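Local atomic coordinates of Rho guanyl nucleotide exchange factor (Rom2), putative (Aspergillus fumigatus Af293, PDB entry 5O51), a protein that probably acts as a guanine-nucleotide exchange factor for Rho-type GTPases, represented here by its CNH domain, a seven-bladed beta-propeller. Residues Asn7-Ser13 with Glu327-Leu333; Phe16-Val22 with Glu322-Asp328; Lys172-Ile176 with Val201-Thr205. All coordinates share one frame; numbering follows the deposited sequence.

Interaction 1: Asn7-Ser13 with Glu327-Leu333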
# COMPACT_ATOMS: atom_id res chain seq x y z
N ASN A 7 -18.72 0.23 11.29
CA ASN A 7 -18.72 1.65 11.53
C ASN A 7 -17.66 2.43 10.75
O ASN A 7 -16.49 2.04 10.65
CB ASN A 7 -18.68 1.95 13.04
CG ASN A 7 -19.92 2.69 13.51
OD1 ASN A 7 -20.91 2.09 13.90
ND2 ASN A 7 -19.89 4.01 13.39
N LYS A 8 -18.15 3.53 10.22
CA LYS A 8 -17.35 4.58 9.62
C LYS A 8 -17.27 5.73 10.62
O LYS A 8 -18.31 6.21 11.09
CB LYS A 8 -18.05 5.09 8.35
CG LYS A 8 -17.29 6.19 7.60
CD LYS A 8 -18.26 6.91 6.64
CE LYS A 8 -17.72 8.28 6.23
NZ LYS A 8 -18.38 8.69 4.96
N THR A 9 -16.06 6.20 10.92
CA THR A 9 -15.90 7.48 11.66
C THR A 9 -15.06 8.52 10.87
O THR A 9 -13.97 8.18 10.40
CB THR A 9 -15.27 7.23 13.05
OG1 THR A 9 -16.03 6.24 13.74
CG2 THR A 9 -15.28 8.49 13.90
N VAL A 10 -15.57 9.75 10.75
CA VAL A 10 -14.78 10.87 10.24
C VAL A 10 -13.69 11.32 11.23
O VAL A 10 -14.02 11.78 12.30
CB VAL A 10 -15.66 12.07 9.91
CG1 VAL A 10 -14.79 13.25 9.45
CG2 VAL A 10 -16.66 11.67 8.84
N LEU A 11 -12.41 11.17 10.86
CA LEU A 11 -11.29 11.65 11.69
C LEU A 11 -10.94 13.13 11.47
O LEU A 11 -10.68 13.81 12.44
CB LEU A 11 -10.02 10.80 11.52
CG LEU A 11 -10.21 9.29 11.65
CD1 LEU A 11 -8.88 8.60 11.57
CD2 LEU A 11 -10.92 8.92 12.96
N CYS A 12 -10.86 13.60 10.23
CA CYS A 12 -10.40 15.02 9.92
C CYS A 12 -11.04 15.45 8.64
O CYS A 12 -10.67 14.97 7.56
CB CYS A 12 -8.85 15.15 9.82
SG CYS A 12 -8.34 16.93 9.78
N SER A 13 -12.05 16.32 8.75
CA SER A 13 -12.76 16.89 7.64
C SER A 13 -12.48 18.42 7.47
O SER A 13 -13.06 19.07 6.57
CB SER A 13 -14.26 16.71 7.85
OG SER A 13 -14.73 17.55 8.88
N GLU A 327 -13.67 20.18 0.38
CA GLU A 327 -13.11 19.50 1.53
C GLU A 327 -12.44 18.20 1.08
O GLU A 327 -12.89 17.58 0.12
CB GLU A 327 -14.23 19.27 2.54
CG GLU A 327 -14.95 20.56 2.99
CD GLU A 327 -15.53 20.43 4.41
OE1 GLU A 327 -16.34 19.51 4.69
OE2 GLU A 327 -15.18 21.27 5.26
N ASP A 328 -11.33 17.82 1.74
CA ASP A 328 -10.75 16.50 1.58
C ASP A 328 -11.02 15.88 2.95
O ASP A 328 -10.77 16.51 3.96
CB ASP A 328 -9.25 16.53 1.36
CG ASP A 328 -8.73 15.36 0.53
OD1 ASP A 328 -9.37 14.99 -0.48
OD2 ASP A 328 -7.62 14.85 0.83
N VAL A 329 -11.46 14.63 3.01
CA VAL A 329 -11.86 14.06 4.30
C VAL A 329 -11.06 12.77 4.56
O VAL A 329 -10.93 11.89 3.68
CB VAL A 329 -13.38 13.79 4.32
CG1 VAL A 329 -13.82 13.18 5.66
CG2 VAL A 329 -14.19 15.06 4.00
N VAL A 330 -10.54 12.64 5.76
CA VAL A 330 -9.95 11.41 6.26
C VAL A 330 -10.92 10.66 7.20
O VAL A 330 -11.58 11.27 8.07
CB VAL A 330 -8.63 11.62 6.96
CG1 VAL A 330 -8.04 10.28 7.36
CG2 VAL A 330 -7.65 12.29 5.98
N ALA A 331 -11.07 9.35 6.94
CA ALA A 331 -12.06 8.52 7.71
C ALA A 331 -11.52 7.17 8.03
O ALA A 331 -10.50 6.73 7.49
CB ALA A 331 -13.35 8.42 6.92
N SER A 332 -12.19 6.49 8.94
CA SER A 332 -11.81 5.19 9.45
C SER A 332 -12.94 4.18 9.30
O SER A 332 -14.11 4.52 9.56
CB SER A 332 -11.57 5.27 10.95
OG SER A 332 -11.14 4.00 11.43
N LEU A 333 -12.63 2.99 8.86
CA LEU A 333 -13.64 1.89 8.87
C LEU A 333 -13.17 0.86 9.85
O LEU A 333 -12.01 0.42 9.73
CB LEU A 333 -13.73 1.19 7.54
CG LEU A 333 -14.35 1.98 6.41
CD1 LEU A 333 -14.48 1.07 5.20
CD2 LEU A 333 -15.70 2.58 6.74
O HOH W 1 -9.48 17.48 6.25

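Interaction 2: Phe16-Val22 with Glu322-Asp328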
# COMPACT_ATOMS: atom_id res chain seq x y z
N PHE A 16 -7.59 19.61 5.57
CA PHE A 16 -7.05 19.35 4.21
C PHE A 16 -8.17 19.73 3.24
O PHE A 16 -9.38 19.52 3.56
CB PHE A 16 -6.61 17.88 4.05
CG PHE A 16 -5.46 17.50 4.92
CD1 PHE A 16 -4.16 17.90 4.60
CD2 PHE A 16 -5.66 16.73 6.09
CE1 PHE A 16 -3.08 17.58 5.46
CE2 PHE A 16 -4.62 16.41 6.92
CZ PHE A 16 -3.32 16.80 6.61
N THR A 17 -7.80 20.29 2.10
CA THR A 17 -8.75 20.93 1.17
C THR A 17 -8.32 20.64 -0.21
O THR A 17 -7.23 20.04 -0.46
CB THR A 17 -8.96 22.49 1.37
OG1 THR A 17 -7.87 23.25 0.86
CG2 THR A 17 -9.21 22.90 2.82
N SER A 18 -9.16 21.10 -1.14
CA SER A 18 -8.82 21.13 -2.55
C SER A 18 -7.45 21.83 -2.83
O SER A 18 -6.80 21.53 -3.81
CB SER A 18 -9.96 21.79 -3.40
OG SER A 18 -10.26 23.12 -2.93
N ALA A 19 -6.99 22.73 -1.96
CA ALA A 19 -5.61 23.27 -2.18
C ALA A 19 -4.52 22.17 -2.16
O ALA A 19 -3.54 22.25 -2.89
CB ALA A 19 -5.28 24.40 -1.18
N ASN A 20 -4.67 21.16 -1.29
CA ASN A 20 -3.49 20.35 -0.95
C ASN A 20 -4.07 19.10 -0.23
O ASN A 20 -4.19 19.06 0.99
CB ASN A 20 -2.50 21.23 -0.11
CG ASN A 20 -1.30 20.47 0.39
OD1 ASN A 20 -1.10 20.30 1.61
ND2 ASN A 20 -0.48 20.00 -0.53
N ARG A 21 -4.48 18.14 -1.05
CA ARG A 21 -5.15 16.92 -0.59
C ARG A 21 -4.17 15.96 0.10
O ARG A 21 -2.91 16.00 -0.14
CB ARG A 21 -5.83 16.22 -1.82
CG ARG A 21 -6.98 17.06 -2.43
CD ARG A 21 -7.96 16.28 -3.35
NE ARG A 21 -9.00 17.20 -3.88
CZ ARG A 21 -10.09 17.65 -3.22
NH1 ARG A 21 -10.44 17.25 -1.98
NH2 ARG A 21 -10.89 18.51 -3.82
N VAL A 22 -4.72 15.02 0.85
CA VAL A 22 -3.92 13.92 1.41
C VAL A 22 -3.54 12.89 0.33
O VAL A 22 -4.40 12.20 -0.22
CB VAL A 22 -4.70 13.23 2.57
CG1 VAL A 22 -3.93 12.06 3.14
CG2 VAL A 22 -4.94 14.24 3.69
N GLU A 322 -13.09 13.08 -1.41
CA GLU A 322 -13.50 14.51 -1.63
C GLU A 322 -14.96 14.67 -1.27
O GLU A 322 -15.79 13.87 -1.65
CB GLU A 322 -13.45 14.93 -3.09
CG GLU A 322 -12.11 14.92 -3.72
CD GLU A 322 -12.08 15.40 -5.18
OE1 GLU A 322 -13.15 15.82 -5.75
OE2 GLU A 322 -10.95 15.32 -5.75
N ASP A 323 -15.30 15.76 -0.63
CA ASP A 323 -16.67 16.11 -0.33
C ASP A 323 -16.91 17.54 -0.82
O ASP A 323 -15.95 18.24 -1.17
CB ASP A 323 -16.86 15.98 1.16
CG ASP A 323 -18.23 15.51 1.54
OD1 ASP A 323 -19.15 15.56 0.68
OD2 ASP A 323 -18.36 15.11 2.71
N GLU A 324 -18.15 18.03 -0.85
CA GLU A 324 -18.33 19.38 -1.44
C GLU A 324 -18.00 20.52 -0.41
O GLU A 324 -17.82 20.26 0.77
CB GLU A 324 -19.75 19.53 -1.93
CG GLU A 324 -20.71 19.94 -0.82
CD GLU A 324 -22.18 19.90 -1.23
OE1 GLU A 324 -22.56 18.90 -1.92
OE2 GLU A 324 -22.94 20.85 -0.86
N GLY A 325 -17.71 21.74 -0.84
CA GLY A 325 -16.59 22.01 -1.66
C GLY A 325 -15.50 22.80 -0.91
O GLY A 325 -15.74 23.54 0.04
N GLY A 326 -14.25 22.68 -1.29
CA GLY A 326 -13.64 21.48 -1.67
C GLY A 326 -12.96 21.03 -0.38
O GLY A 326 -11.86 21.48 -0.08
N GLU A 327 -13.67 20.18 0.38
CA GLU A 327 -13.11 19.50 1.53
C GLU A 327 -12.44 18.20 1.08
O GLU A 327 -12.89 17.58 0.12
CB GLU A 327 -14.23 19.27 2.54
CG GLU A 327 -14.95 20.56 2.99
CD GLU A 327 -15.53 20.43 4.41
OE1 GLU A 327 -16.34 19.51 4.69
OE2 GLU A 327 -15.18 21.27 5.26
N ASP A 328 -11.33 17.82 1.74
CA ASP A 328 -10.75 16.50 1.58
C ASP A 328 -11.02 15.88 2.95
O ASP A 328 -10.77 16.51 3.96
CB ASP A 328 -9.25 16.53 1.36
CG ASP A 328 -8.73 15.36 0.53
OD1 ASP A 328 -9.37 14.99 -0.48
OD2 ASP A 328 -7.62 14.85 0.83
O HOH W 1 -9.48 17.48 6.25

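Interaction 3: Lys172-Ile176 with Val201-Thr205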
# COMPACT_ATOMS: atom_id res chain seq x y z
N LYS A 172 20.79 -6.28 -3.06
CA LYS A 172 20.58 -7.03 -4.30
C LYS A 172 19.73 -6.21 -5.24
O LYS A 172 18.93 -5.39 -4.79
CB LYS A 172 19.87 -8.37 -4.03
CG LYS A 172 20.53 -9.30 -3.02
CD LYS A 172 21.70 -10.11 -3.58
CE LYS A 172 21.24 -11.47 -4.11
NZ LYS A 172 22.32 -12.23 -4.80
N GLU A 173 19.87 -6.46 -6.53
CA GLU A 173 19.13 -5.74 -7.59
C GLU A 173 18.52 -6.76 -8.53
O GLU A 173 18.96 -7.91 -8.52
CB GLU A 173 20.09 -4.82 -8.34
CG GLU A 173 19.40 -3.93 -9.36
CD GLU A 173 20.32 -2.88 -9.96
OE1 GLU A 173 21.16 -2.31 -9.23
OE2 GLU A 173 20.18 -2.63 -11.17
N TYR A 174 17.49 -6.40 -9.28
CA TYR A 174 16.82 -7.31 -10.24
C TYR A 174 16.29 -6.53 -11.42
O TYR A 174 16.11 -5.31 -11.34
CB TYR A 174 15.66 -8.14 -9.61
CG TYR A 174 16.00 -8.87 -8.33
CD1 TYR A 174 16.14 -8.15 -7.15
CD2 TYR A 174 16.21 -10.25 -8.30
CE1 TYR A 174 16.49 -8.77 -5.96
CE2 TYR A 174 16.57 -10.89 -7.11
CZ TYR A 174 16.70 -10.13 -5.94
OH TYR A 174 17.05 -10.66 -4.72
N TYR A 175 16.04 -7.25 -12.50
CA TYR A 175 15.46 -6.69 -13.72
C TYR A 175 14.23 -7.51 -14.13
O TYR A 175 14.20 -8.72 -13.92
CB TYR A 175 16.49 -6.65 -14.85
CG TYR A 175 15.86 -6.26 -16.17
CD1 TYR A 175 15.67 -4.91 -16.48
CD2 TYR A 175 15.36 -7.23 -17.07
CE1 TYR A 175 15.05 -4.53 -17.67
CE2 TYR A 175 14.73 -6.86 -18.26
CZ TYR A 175 14.59 -5.50 -18.56
OH TYR A 175 13.99 -5.09 -19.73
N ILE A 176 13.22 -6.85 -14.71
CA ILE A 176 11.94 -7.50 -15.06
C ILE A 176 11.46 -6.85 -16.36
O ILE A 176 11.25 -5.61 -16.38
CB ILE A 176 10.80 -7.25 -14.00
CG1 ILE A 176 11.14 -7.81 -12.59
CG2 ILE A 176 9.43 -7.78 -14.48
CD1 ILE A 176 10.88 -9.28 -12.40
N VAL A 201 10.06 -14.17 -7.70
CA VAL A 201 11.47 -13.83 -7.96
C VAL A 201 12.29 -14.14 -6.72
O VAL A 201 11.94 -13.73 -5.61
CB VAL A 201 11.63 -12.35 -8.37
CG1 VAL A 201 13.02 -11.79 -8.06
CG2 VAL A 201 11.33 -12.22 -9.86
N SER A 202 13.39 -14.83 -6.92
CA SER A 202 14.13 -15.42 -5.82
C SER A 202 15.10 -14.42 -5.22
O SER A 202 15.91 -13.85 -5.95
CB SER A 202 14.88 -16.62 -6.37
OG SER A 202 15.51 -17.40 -5.37
N LEU A 203 15.04 -14.19 -3.90
CA LEU A 203 15.96 -13.23 -3.24
C LEU A 203 17.47 -13.62 -3.37
O LEU A 203 18.20 -12.94 -4.12
CB LEU A 203 15.54 -12.93 -1.78
CG LEU A 203 14.44 -11.85 -1.58
CD1 LEU A 203 13.71 -11.92 -0.24
CD2 LEU A 203 15.04 -10.47 -1.75
N GLU A 204 17.94 -14.67 -2.69
CA GLU A 204 19.23 -15.33 -3.05
C GLU A 204 18.92 -16.26 -4.23
O GLU A 204 17.77 -16.66 -4.39
CB GLU A 204 19.89 -16.07 -1.85
CG GLU A 204 19.91 -17.61 -1.85
CD GLU A 204 18.53 -18.27 -1.70
OE1 GLU A 204 17.54 -17.56 -1.44
OE2 GLU A 204 18.45 -19.52 -1.84
N THR A 205 19.92 -16.60 -5.03
CA THR A 205 19.73 -17.25 -6.36
C THR A 205 18.78 -16.54 -7.34
O THR A 205 18.13 -15.55 -6.99
CB THR A 205 19.36 -18.79 -6.29
OG1 THR A 205 18.52 -19.14 -7.39
CG2 THR A 205 18.63 -19.24 -5.02

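Interaction 1: Asn7-Ser13 with Glu327-Leu333
Val-10 and Val-329 meet methyl to methyl, CG1 on CG1 at 3.9 Å, with their side chains crossing at about a right angle. Both CG1 branches stand opposite their own backbone nitrogens (chi1 177° in Val-10 and 179° in Val-329), which brings the two methyls into contact. Further along, Lys-8 lays its CB and CG against Leu-333, Lys-8 CB lying 3.8 Å from Leu-333 CD2. Its chain then runs on extended, carrying NZ away to a hydrogen bond with the hydroxyl of Tyr-321 of strand 317-323, beyond 327-333. Thr-9, Cys-12, Val-330 and Ser-332 occupy the other face, where the OG of Ser-332 is bonded to Glu-316.

Underneath lies an antiparallel ladder with a classic beta bulge. Thr-9 and Ser-332 exchange a pair of bonds, N to O in both directions, each 2.9 Å. Leu-11 and Cys-12 then both face Val-330: the O of Val-330 takes Leu-11 N at 2.9 Å and Cys-12 N at 3.3 Å, from one face of its carbonyl plane. Val-330 N returns a nearly straight bond to Cys-12 O.

This is the closure of a beta-propeller, the N-terminal strand becoming the outermost strand of the last blade. The chemistry implies a seal carried by five main-chain hydrogen bonds, with side-chain packing, mostly aliphatic, as a lighter addition.

Interaction 2: Phe16-Val22 with Glu322-Asp328
Arg-21 reaches into the turn between Glu-322 and Asp-328 with its chain extended from CG to NE, and its guanidinium is held on several sides. NH1 gives two bonds, both near the guanidinium plane: a salt bridge to Asp-328 OD1 at 2.9 Å and a longer bond to Glu-327 O at 3.2 Å. That carbonyl also accepts from Asp-323 N on its opposite face, so it is gripped from both sides. Glu-322 stacks on the guanidinium, planes 22° apart, with CG over the centre. Its OE2 lies 3.3 Å from Arg-21 NE but well out of plane, making a pairing of charges alone; Asn-306 gives OE2 a hydrogen bond. Ser-18 CA packs on the other face.

Asp-328 divides its carboxylate. OD1 serves Arg-21 and also Arg-308, while OD2 takes the backbone Val-22 N at 2.9 Å on its anti side, tilted 30° out of the carboxylate plane. Two positive partners would probably favour the charged form. Among the backbones, Asp-328 N bonds to Phe-16 O at 3.2 Å and Ser-18 N to Gly-326 O at 2.9 Å. A water accepts from Phe-16 N at 2.9 Å and probably donates to Asp-328 O. Thr-17 OG1 accepts a hydrogen bond from Ala-19 N, an ST turn within a type I turn ending at Asn-20.

The loop joining strands 8-12 and 22-28 is thus laid against the hairpin turn of strands 317-323 and 327-333, with Arg-308 of the innermost strand 307-312 close by and strand 22-28 opening the first blade.

Interaction 3: Lys172-Ile176 with Val201-Thr205
Tyr-174 reaches from the outermost strand of one blade of the beta-propeller to the end of the third strand of the next, and its hydroxyl closes the gap by bonding to the backbone of Leu-203. OH donates to Leu-203 O over a short 2.6 Å, in the carbonyl plane and on a lone pair, which gives the phenol a definite direction as well as a partner. CG stands opposite the residue's own carbonyl carbon (chi1 -51°), swinging the ring across toward the neighbouring blade. There its edge lies along two successive carbonyls, with Ser-202 O 3.2 Å from Tyr-174 CE2 just before the hydroxyl reaches Leu-203 O.

Val-201 fills in closer to the ring's base. Its side chain and that of Tyr-174 slide past each other in opposite directions, so that Val-201 CG1 lies 3.6 Å from Tyr-174 CD2. The other branch, Val-201 CG2, turns to Ile-176 and meets its CD1 at 3.9 Å, linking the two strands with a small aliphatic patch. Leu-203 adds its own side chain: Leu-203 CD2 lies 3.6 Å from Tyr-174 OH, so this oxygen has an apolar methyl beside it as well as its acceptor.

Where strand 197-202 gives way to the loop, Lys-172 bends at chi2 and chi3 and brings CE to within 3.4 Å of Leu-203 O, the same oxygen that accepts the tyrosine's hydrogen bond.

From the N terminus, strand 8-12 enters interaction 1 at once and finds its partner more than 300 residues later, closing the propeller ring by completing the last blade. The loop that follows, 16-22, makes interaction 2 with 322-328, a slightly smaller loop lying within the first. The two contacts share Glu-327, Asp-328 and a water, and touch through Val-330 and Val-22, so together they tie the last blade to the chain as it enters the first. Interaction 3 closes a short loop inside both, joining two successive blades on the far side of the ring, its centre about 40 Å from that of interaction 1.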